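Local coordinates for DUF724 domain-containing protein 6-like (Raphanus sativus, PDB 5ZWX), which binds a histone H3 tail carrying the H3K9me2 mark through its tandem Agenet domains and probably links that mark to DNA methylation in heterochromatin, at residues E54-F59 and R65-E70; L77-P82 and G148-P153; R91-G96 and L139-E144. All blocks are in the same frame, centred on the assembly; numbering follows the deposited sequence.

Contact 1 of 3, residues E54-F59 and R65-E70; sequences EYTTLF and RKRLRE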
# COMPACT_ATOMS: atom_id res chain seq x y z
N GLU A 54 -3.59 -12.40 3.04
CA GLU A 54 -4.88 -12.31 2.35
C GLU A 54 -5.18 -10.86 2.04
O GLU A 54 -5.14 -10.03 2.94
CB GLU A 54 -6.00 -12.89 3.21
CG GLU A 54 -7.38 -12.76 2.60
CD GLU A 54 -8.45 -13.39 3.46
OE1 GLU A 54 -9.03 -12.67 4.29
OE2 GLU A 54 -8.69 -14.61 3.31
N TYR A 55 -5.49 -10.55 0.78
CA TYR A 55 -5.82 -9.18 0.41
C TYR A 55 -7.22 -8.81 0.86
O TYR A 55 -8.12 -9.64 0.86
CB TYR A 55 -5.71 -8.98 -1.11
CG TYR A 55 -4.29 -9.05 -1.63
CD1 TYR A 55 -3.59 -10.25 -1.66
CD2 TYR A 55 -3.65 -7.91 -2.07
CE1 TYR A 55 -2.31 -10.31 -2.13
CE2 TYR A 55 -2.35 -7.96 -2.54
CZ TYR A 55 -1.69 -9.16 -2.58
OH TYR A 55 -0.41 -9.19 -3.06
N THR A 56 -7.39 -7.54 1.22
CA THR A 56 -8.69 -7.03 1.63
C THR A 56 -9.54 -6.67 0.42
O THR A 56 -10.76 -6.84 0.45
CB THR A 56 -8.54 -5.79 2.54
OG1 THR A 56 -7.80 -6.14 3.71
CG2 THR A 56 -9.91 -5.25 2.96
N THR A 57 -8.92 -6.18 -0.65
CA THR A 57 -9.71 -5.66 -1.79
C THR A 57 -9.43 -6.34 -3.14
O THR A 57 -10.01 -5.95 -4.16
CB THR A 57 -9.46 -4.16 -1.99
OG1 THR A 57 -8.11 -3.97 -2.45
CG2 THR A 57 -9.67 -3.38 -0.69
N LEU A 58 -8.54 -7.32 -3.15
CA LEU A 58 -8.29 -8.11 -4.36
C LEU A 58 -8.81 -9.51 -4.15
O LEU A 58 -8.64 -10.08 -3.06
CB LEU A 58 -6.80 -8.15 -4.72
CG LEU A 58 -6.07 -6.85 -5.10
CD1 LEU A 58 -4.63 -7.17 -5.49
CD2 LEU A 58 -6.81 -6.13 -6.21
N PHE A 59 -9.39 -10.08 -5.19
CA PHE A 59 -10.05 -11.38 -5.15
C PHE A 59 -9.46 -12.31 -6.20
O PHE A 59 -8.88 -11.86 -7.19
CB PHE A 59 -11.57 -11.20 -5.36
CG PHE A 59 -12.23 -10.41 -4.26
CD1 PHE A 59 -12.08 -9.03 -4.19
CD2 PHE A 59 -12.95 -11.06 -3.28
CE1 PHE A 59 -12.66 -8.32 -3.16
CE2 PHE A 59 -13.54 -10.34 -2.24
CZ PHE A 59 -13.38 -8.98 -2.18
N ARG A 65 -15.94 -14.23 -4.85
CA ARG A 65 -16.21 -15.26 -3.86
C ARG A 65 -15.07 -15.43 -2.84
O ARG A 65 -15.33 -15.64 -1.65
CB ARG A 65 -16.52 -16.59 -4.55
CG ARG A 65 -17.75 -16.55 -5.46
CD ARG A 65 -17.71 -17.64 -6.54
NE ARG A 65 -16.89 -17.27 -7.69
CZ ARG A 65 -16.27 -18.15 -8.48
NH1 ARG A 65 -16.37 -19.44 -8.23
NH2 ARG A 65 -15.54 -17.72 -9.50
N LYS A 66 -13.82 -15.33 -3.30
CA LYS A 66 -12.66 -15.61 -2.45
C LYS A 66 -11.61 -14.50 -2.50
O LYS A 66 -11.09 -14.18 -3.57
CB LYS A 66 -12.01 -16.94 -2.85
CG LYS A 66 -12.29 -17.36 -4.30
CD LYS A 66 -11.50 -18.61 -4.69
CE LYS A 66 -11.62 -18.90 -6.18
NZ LYS A 66 -12.86 -19.65 -6.52
N ARG A 67 -11.28 -13.91 -1.36
CA ARG A 67 -10.22 -12.91 -1.33
C ARG A 67 -8.91 -13.56 -1.74
O ARG A 67 -8.65 -14.72 -1.42
CB ARG A 67 -10.12 -12.27 0.05
CG ARG A 67 -11.30 -11.39 0.36
CD ARG A 67 -11.12 -10.62 1.65
NE ARG A 67 -12.21 -9.66 1.83
CZ ARG A 67 -12.37 -8.89 2.90
NH1 ARG A 67 -11.51 -8.95 3.91
NH2 ARG A 67 -13.40 -8.06 2.95
N LEU A 68 -8.10 -12.82 -2.48
CA LEU A 68 -6.84 -13.35 -2.98
C LEU A 68 -5.89 -13.65 -1.82
O LEU A 68 -5.76 -12.85 -0.90
CB LEU A 68 -6.19 -12.35 -3.95
CG LEU A 68 -4.82 -12.76 -4.49
CD1 LEU A 68 -4.94 -14.04 -5.30
CD2 LEU A 68 -4.18 -11.64 -5.31
N ARG A 69 -5.24 -14.81 -1.87
CA ARG A 69 -4.17 -15.09 -0.91
C ARG A 69 -2.88 -15.33 -1.67
O ARG A 69 -2.90 -15.91 -2.77
CB ARG A 69 -4.53 -16.30 -0.04
CG ARG A 69 -5.70 -16.07 0.90
CD ARG A 69 -5.93 -17.31 1.75
NE ARG A 69 -6.80 -17.05 2.90
CZ ARG A 69 -6.86 -17.84 3.97
NH1 ARG A 69 -6.10 -18.93 4.04
NH2 ARG A 69 -7.67 -17.53 4.97
N GLU A 70 -1.77 -14.89 -1.10
CA GLU A 70 -0.46 -15.04 -1.73
C GLU A 70 0.60 -15.35 -0.69
O GLU A 70 0.51 -14.84 0.42
CB GLU A 70 -0.06 -13.78 -2.47
CG GLU A 70 -0.64 -13.71 -3.86
CD GLU A 70 -0.13 -12.54 -4.65
OE1 GLU A 70 0.51 -11.66 -4.04
OE2 GLU A 70 -0.37 -12.52 -5.88
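Glu54 and Arg69 meet across an antiparallel strand pairing at one edge of the first Agenet domain, where strand 51-55 turns a corner at Thr56 and Thr57 and both of its arms lean on strand 67-72. Two backbone bonds fasten the arms to one residue: Tyr55 N gives to Leu68 O, and Leu68 N gives to Leu58 O at 2.9 Å. On the face carrying Glu54, its OE2 forms a salt bridge with Arg69 NE at 3.1 Å, in the guanidinium plane but on the anti side of the carboxylate; the extended Glu54 chain, CG anti to the backbone N (chi1 177°), carries it there. Its OE1 pairs with Lys37. This corner belongs to the SH3-like barrel of the Agenet family and binds the histone peptide: Tyr55, Leu58 and Leu68 pack on a basic side chain of it, and the Phe59 backbone is hydrogen-bonded to it. Leu68 sets CD2 over the Tyr55 ring, 4.3 Å from its centroid, a CH-pi contact that suits a branched apolar side chain. At the ring's far end Tyr55 OH donates to Glu70 OE1 at 2.8 Å, from above the carboxylate plane, while Glu70 OE2 makes a salt bridge to a basic side chain of the peptide; the tyrosine probably positions this peptide-binding acid. Arg67 runs beside Phe59, its CG 3.6 Å from Phe59 CE2.

Contact 2 of 3, residues L77-P82 and G148-P153; sequences LRPPAP and GAWRPP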
# COMPACT_ATOMS: atom_id res chain seq x y z
N LEU A 77 6.16 -6.61 3.02
CA LEU A 77 5.11 -6.21 3.96
C LEU A 77 5.55 -5.04 4.83
O LEU A 77 6.73 -4.92 5.16
CB LEU A 77 4.73 -7.38 4.87
CG LEU A 77 4.25 -8.63 4.12
CD1 LEU A 77 3.88 -9.77 5.08
CD2 LEU A 77 3.07 -8.26 3.21
N ARG A 78 4.59 -4.19 5.19
CA ARG A 78 4.83 -3.18 6.22
C ARG A 78 3.56 -2.99 7.02
O ARG A 78 2.52 -3.51 6.63
CB ARG A 78 5.31 -1.87 5.60
CG ARG A 78 4.19 -1.14 4.78
CD ARG A 78 4.75 0.07 4.05
NE ARG A 78 3.64 0.99 3.69
CZ ARG A 78 3.82 2.24 3.26
NH1 ARG A 78 5.05 2.72 3.10
NH2 ARG A 78 2.77 3.01 3.00
N PRO A 79 3.64 -2.31 8.19
CA PRO A 79 2.40 -2.17 8.93
C PRO A 79 1.48 -1.18 8.21
O PRO A 79 1.99 -0.47 7.34
CB PRO A 79 2.85 -1.63 10.32
CG PRO A 79 4.33 -1.79 10.35
CD PRO A 79 4.77 -1.69 8.91
N PRO A 80 0.19 -1.13 8.57
CA PRO A 80 -0.69 -0.05 8.09
C PRO A 80 -0.05 1.31 8.31
O PRO A 80 0.53 1.57 9.34
CB PRO A 80 -1.93 -0.20 8.96
CG PRO A 80 -1.90 -1.60 9.43
CD PRO A 80 -0.47 -1.93 9.61
N ALA A 81 -0.17 2.19 7.32
CA ALA A 81 0.35 3.53 7.42
C ALA A 81 -0.23 4.21 8.68
O ALA A 81 -1.36 3.93 9.08
CB ALA A 81 -0.01 4.33 6.15
N PRO A 82 0.56 5.09 9.30
CA PRO A 82 0.12 5.75 10.53
C PRO A 82 -1.20 6.50 10.33
O PRO A 82 -1.43 7.04 9.24
CB PRO A 82 1.27 6.72 10.82
CG PRO A 82 2.44 6.08 10.17
CD PRO A 82 1.91 5.51 8.90
N GLY A 148 12.35 -0.31 10.99
CA GLY A 148 11.37 -0.53 12.02
C GLY A 148 10.65 0.71 12.49
O GLY A 148 10.08 0.71 13.57
N ALA A 149 10.65 1.77 11.67
CA ALA A 149 9.97 3.00 12.07
C ALA A 149 9.55 3.79 10.84
O ALA A 149 10.08 3.55 9.78
CB ALA A 149 10.85 3.86 12.97
N TRP A 150 8.63 4.73 10.99
CA TRP A 150 8.11 5.47 9.83
C TRP A 150 8.96 6.72 9.54
O TRP A 150 9.51 7.35 10.46
CB TRP A 150 6.65 5.86 10.06
CG TRP A 150 5.71 4.69 10.08
CD1 TRP A 150 5.22 4.05 11.18
CD2 TRP A 150 5.19 4.00 8.94
NE1 TRP A 150 4.40 3.02 10.79
CE2 TRP A 150 4.36 2.96 9.42
CE3 TRP A 150 5.33 4.16 7.56
CZ2 TRP A 150 3.69 2.08 8.57
CZ3 TRP A 150 4.65 3.29 6.71
CH2 TRP A 150 3.84 2.27 7.22
N ARG A 151 9.05 7.06 8.26
CA ARG A 151 9.67 8.30 7.81
C ARG A 151 8.69 9.05 6.93
O ARG A 151 8.33 8.55 5.87
CB ARG A 151 10.95 8.04 7.03
CG ARG A 151 11.99 7.28 7.79
CD ARG A 151 13.27 7.16 6.98
NE ARG A 151 14.35 6.62 7.80
CZ ARG A 151 15.56 6.32 7.33
NH1 ARG A 151 15.83 6.49 6.04
NH2 ARG A 151 16.48 5.84 8.15
N PRO A 152 8.28 10.26 7.35
CA PRO A 152 8.62 10.90 8.63
C PRO A 152 7.99 10.19 9.83
O PRO A 152 6.97 9.52 9.65
CB PRO A 152 8.04 12.32 8.48
CG PRO A 152 7.83 12.52 7.02
CD PRO A 152 7.53 11.16 6.46
N PRO A 153 8.58 10.31 11.03
CA PRO A 153 8.10 9.50 12.16
C PRO A 153 6.74 9.92 12.74
O PRO A 153 6.17 10.97 12.41
CB PRO A 153 9.20 9.69 13.22
CG PRO A 153 9.87 10.96 12.86
CD PRO A 153 9.82 11.04 11.36
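Trp150 is the bump of this contact, and the bend of residues Arg78 to Pro82 is the hollow that receives it, so that the chain leaving strand 77-78 packs against strand 149-151, beside strand 139-146. Pro82 covers one face of the indole: its CG stands 3.5 Å from the centroid of the five-membered ring, 5° off the normal, with CD over the ring junction. The compact, rigid pyrrolidine, presenting its C-H bonds, suits such a CH-pi contact. The benzo edge pushes into the turn, where Trp150 CZ2 comes to 3.3 Å from Pro79 O, near the ring plane, and CH2 to 3.7 Å from Ala81 CA. Arg78 closes the end of the hollow. With chi1 at 69°, CG between the backbone N and the carbonyl carbon, its extended chain lays the guanidinium face against the indole edge, CZ3 over its centre and the two planes 79° apart. Cutting Trp150 back to an alanine is likely to open a gap between Pro82 and Arg78 and take away the edge on which the guanidinium rests. No hydrogen bond spans the segments; Arg78 instead forms a salt bridge with Glu21 and a hydrogen bond with Arg143 O, which implies that its charge is answered elsewhere while the indole supplies shape.

Contact 3 of 3, residues R91-G96 and L139-E144; sequences REVAVG and LRFHRE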
# COMPACT_ATOMS: atom_id res chain seq x y z
N ARG A 91 -2.76 20.01 7.28
CA ARG A 91 -1.82 20.22 6.17
C ARG A 91 -2.51 20.36 4.83
O ARG A 91 -3.30 19.50 4.43
CB ARG A 91 -0.82 19.06 6.09
CG ARG A 91 0.61 19.43 6.41
CD ARG A 91 1.26 20.29 5.32
NE ARG A 91 2.61 20.70 5.74
CZ ARG A 91 3.53 21.24 4.95
NH1 ARG A 91 3.26 21.47 3.68
NH2 ARG A 91 4.72 21.57 5.45
N GLU A 92 -2.21 21.44 4.12
CA GLU A 92 -2.64 21.55 2.73
C GLU A 92 -1.72 20.71 1.86
O GLU A 92 -0.50 20.70 2.04
CB GLU A 92 -2.62 23.00 2.24
CG GLU A 92 -3.89 23.39 1.49
CD GLU A 92 -3.78 24.74 0.78
OE1 GLU A 92 -2.70 25.36 0.79
OE2 GLU A 92 -4.80 25.18 0.21
N VAL A 93 -2.29 19.98 0.92
CA VAL A 93 -1.46 19.30 -0.05
C VAL A 93 -0.88 20.35 -0.99
O VAL A 93 -1.57 21.29 -1.39
CB VAL A 93 -2.25 18.22 -0.79
CG1 VAL A 93 -1.48 17.72 -2.00
CG2 VAL A 93 -2.55 17.06 0.16
N ALA A 94 0.40 20.23 -1.31
CA ALA A 94 1.09 21.22 -2.16
C ALA A 94 1.80 20.55 -3.35
O ALA A 94 2.11 19.36 -3.28
CB ALA A 94 2.09 22.01 -1.34
N VAL A 95 2.08 21.32 -4.42
CA VAL A 95 2.88 20.74 -5.53
C VAL A 95 4.23 20.27 -4.99
O VAL A 95 4.76 20.83 -4.03
CB VAL A 95 3.09 21.73 -6.73
CG1 VAL A 95 1.75 22.16 -7.31
CG2 VAL A 95 3.88 22.95 -6.32
N GLY A 96 4.76 19.18 -5.54
CA GLY A 96 5.98 18.61 -5.01
C GLY A 96 5.77 17.58 -3.92
O GLY A 96 6.70 16.84 -3.59
N LEU A 139 -6.26 11.06 -1.48
CA LEU A 139 -4.80 11.05 -1.33
C LEU A 139 -4.40 10.88 0.13
O LEU A 139 -5.16 11.27 1.02
CB LEU A 139 -4.19 12.34 -1.85
CG LEU A 139 -4.55 12.76 -3.28
CD1 LEU A 139 -3.87 14.08 -3.49
CD2 LEU A 139 -4.04 11.72 -4.27
N ARG A 140 -3.22 10.32 0.35
CA ARG A 140 -2.60 10.38 1.68
C ARG A 140 -1.13 10.81 1.53
O ARG A 140 -0.51 10.57 0.53
CB ARG A 140 -2.70 9.02 2.38
CG ARG A 140 -1.90 7.91 1.71
CD ARG A 140 -2.09 6.51 2.41
NE ARG A 140 -1.21 5.47 1.85
CZ ARG A 140 -1.11 4.22 2.32
NH1 ARG A 140 -1.88 3.81 3.34
NH2 ARG A 140 -0.26 3.36 1.75
N PHE A 141 -0.55 11.43 2.55
CA PHE A 141 0.86 11.78 2.45
C PHE A 141 1.63 10.50 2.50
O PHE A 141 1.28 9.61 3.27
CB PHE A 141 1.27 12.76 3.56
CG PHE A 141 0.71 14.13 3.35
CD1 PHE A 141 1.25 14.95 2.39
CD2 PHE A 141 -0.37 14.58 4.10
CE1 PHE A 141 0.73 16.22 2.17
CE2 PHE A 141 -0.89 15.84 3.90
CZ PHE A 141 -0.34 16.67 2.92
N HIS A 142 2.63 10.38 1.63
CA HIS A 142 3.42 9.16 1.53
C HIS A 142 4.35 9.03 2.73
O HIS A 142 4.92 10.02 3.17
CB HIS A 142 4.26 9.16 0.26
CG HIS A 142 5.01 7.88 0.05
ND1 HIS A 142 4.41 6.74 -0.43
CD2 HIS A 142 6.29 7.54 0.34
CE1 HIS A 142 5.29 5.76 -0.48
NE2 HIS A 142 6.45 6.22 -0.01
N ARG A 143 4.49 7.81 3.24
CA ARG A 143 5.45 7.52 4.32
C ARG A 143 6.21 6.26 3.99
O ARG A 143 5.72 5.43 3.21
CB ARG A 143 4.73 7.36 5.66
CG ARG A 143 4.02 8.61 6.16
CD ARG A 143 4.30 8.84 7.66
NE ARG A 143 3.21 9.58 8.28
CZ ARG A 143 3.16 9.94 9.56
NH1 ARG A 143 4.16 9.63 10.38
NH2 ARG A 143 2.11 10.60 10.01
N GLU A 144 7.40 6.08 4.59
CA GLU A 144 8.17 4.88 4.31
C GLU A 144 8.42 4.18 5.62
O GLU A 144 8.57 4.82 6.65
CB GLU A 144 9.50 5.20 3.62
CG GLU A 144 9.38 5.61 2.15
CD GLU A 144 9.08 4.46 1.18
OE1 GLU A 144 9.21 3.27 1.53
OE2 GLU A 144 8.74 4.74 0.03
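The Phe141 ring presents its outer end to residues Arg91 to Val93. Near the ring plane, at the edge, stands Glu92 O, 4.1 Å from Phe141 CZ; the two side chains that touch the ring, from Val93 and Arg91, arrive obliquely, neither squarely over a face nor at the edge. Val93 CG2 makes the nearest approach, 3.6 Å from Phe141 CZ, and also reaches CE1. With CG1 anti to the backbone N (chi1 168°), it is the other methyl, CG2, that turns to the ring, and the valine and the phenylalanine pass alongside, pointing opposite ways. Arg91 contributes its CB, 3.9 Å from Phe141 CE2; its chain then bends away and its poorly ordered guanidinium takes no part. A branched aliphatic suits the buried site of Val93, which also packs on Val112 and Arg136, and an aromatic at Phe141 is long enough to bridge two backbones whose nearest CA atoms, those of Val93 and Phe141, are 8.3 Å apart. As an aside within 139-144, His142 NE2 donates to Glu144 OE2 at 2.7 Å, in the imidazole plane but from above that of the carboxylate, while ND1 is bonded to Asp100. Phe141, Val93 and the CB of Arg91 thus pack the segment that follows the short helix 86-90 against strand 139-146, consistent with the second SH3-like domain of the tandem AGD12 cassette.

In the fold
The contacts follow the chain from the first barrel into the later part. Contact 1 closes before either of the others opens, and its centre lies about 23 Å from that of contact 2 and 28 Å from that of contact 3, on the opposite side of the chain's centre. The centres of contacts 2 and 3 are about 15 Å apart, and their atoms touch: contact 3 falls within the span between 77-82 and 148-153, and strands 139-146 and 149-151 are neighbours in the antiparallel sheet that all three reach. The peptide-binding corner thus stands apart from contact 2, which spans from strand 77-78 to the C-terminal strand 149-151, whereas contact 3 lies within the later part of the chain.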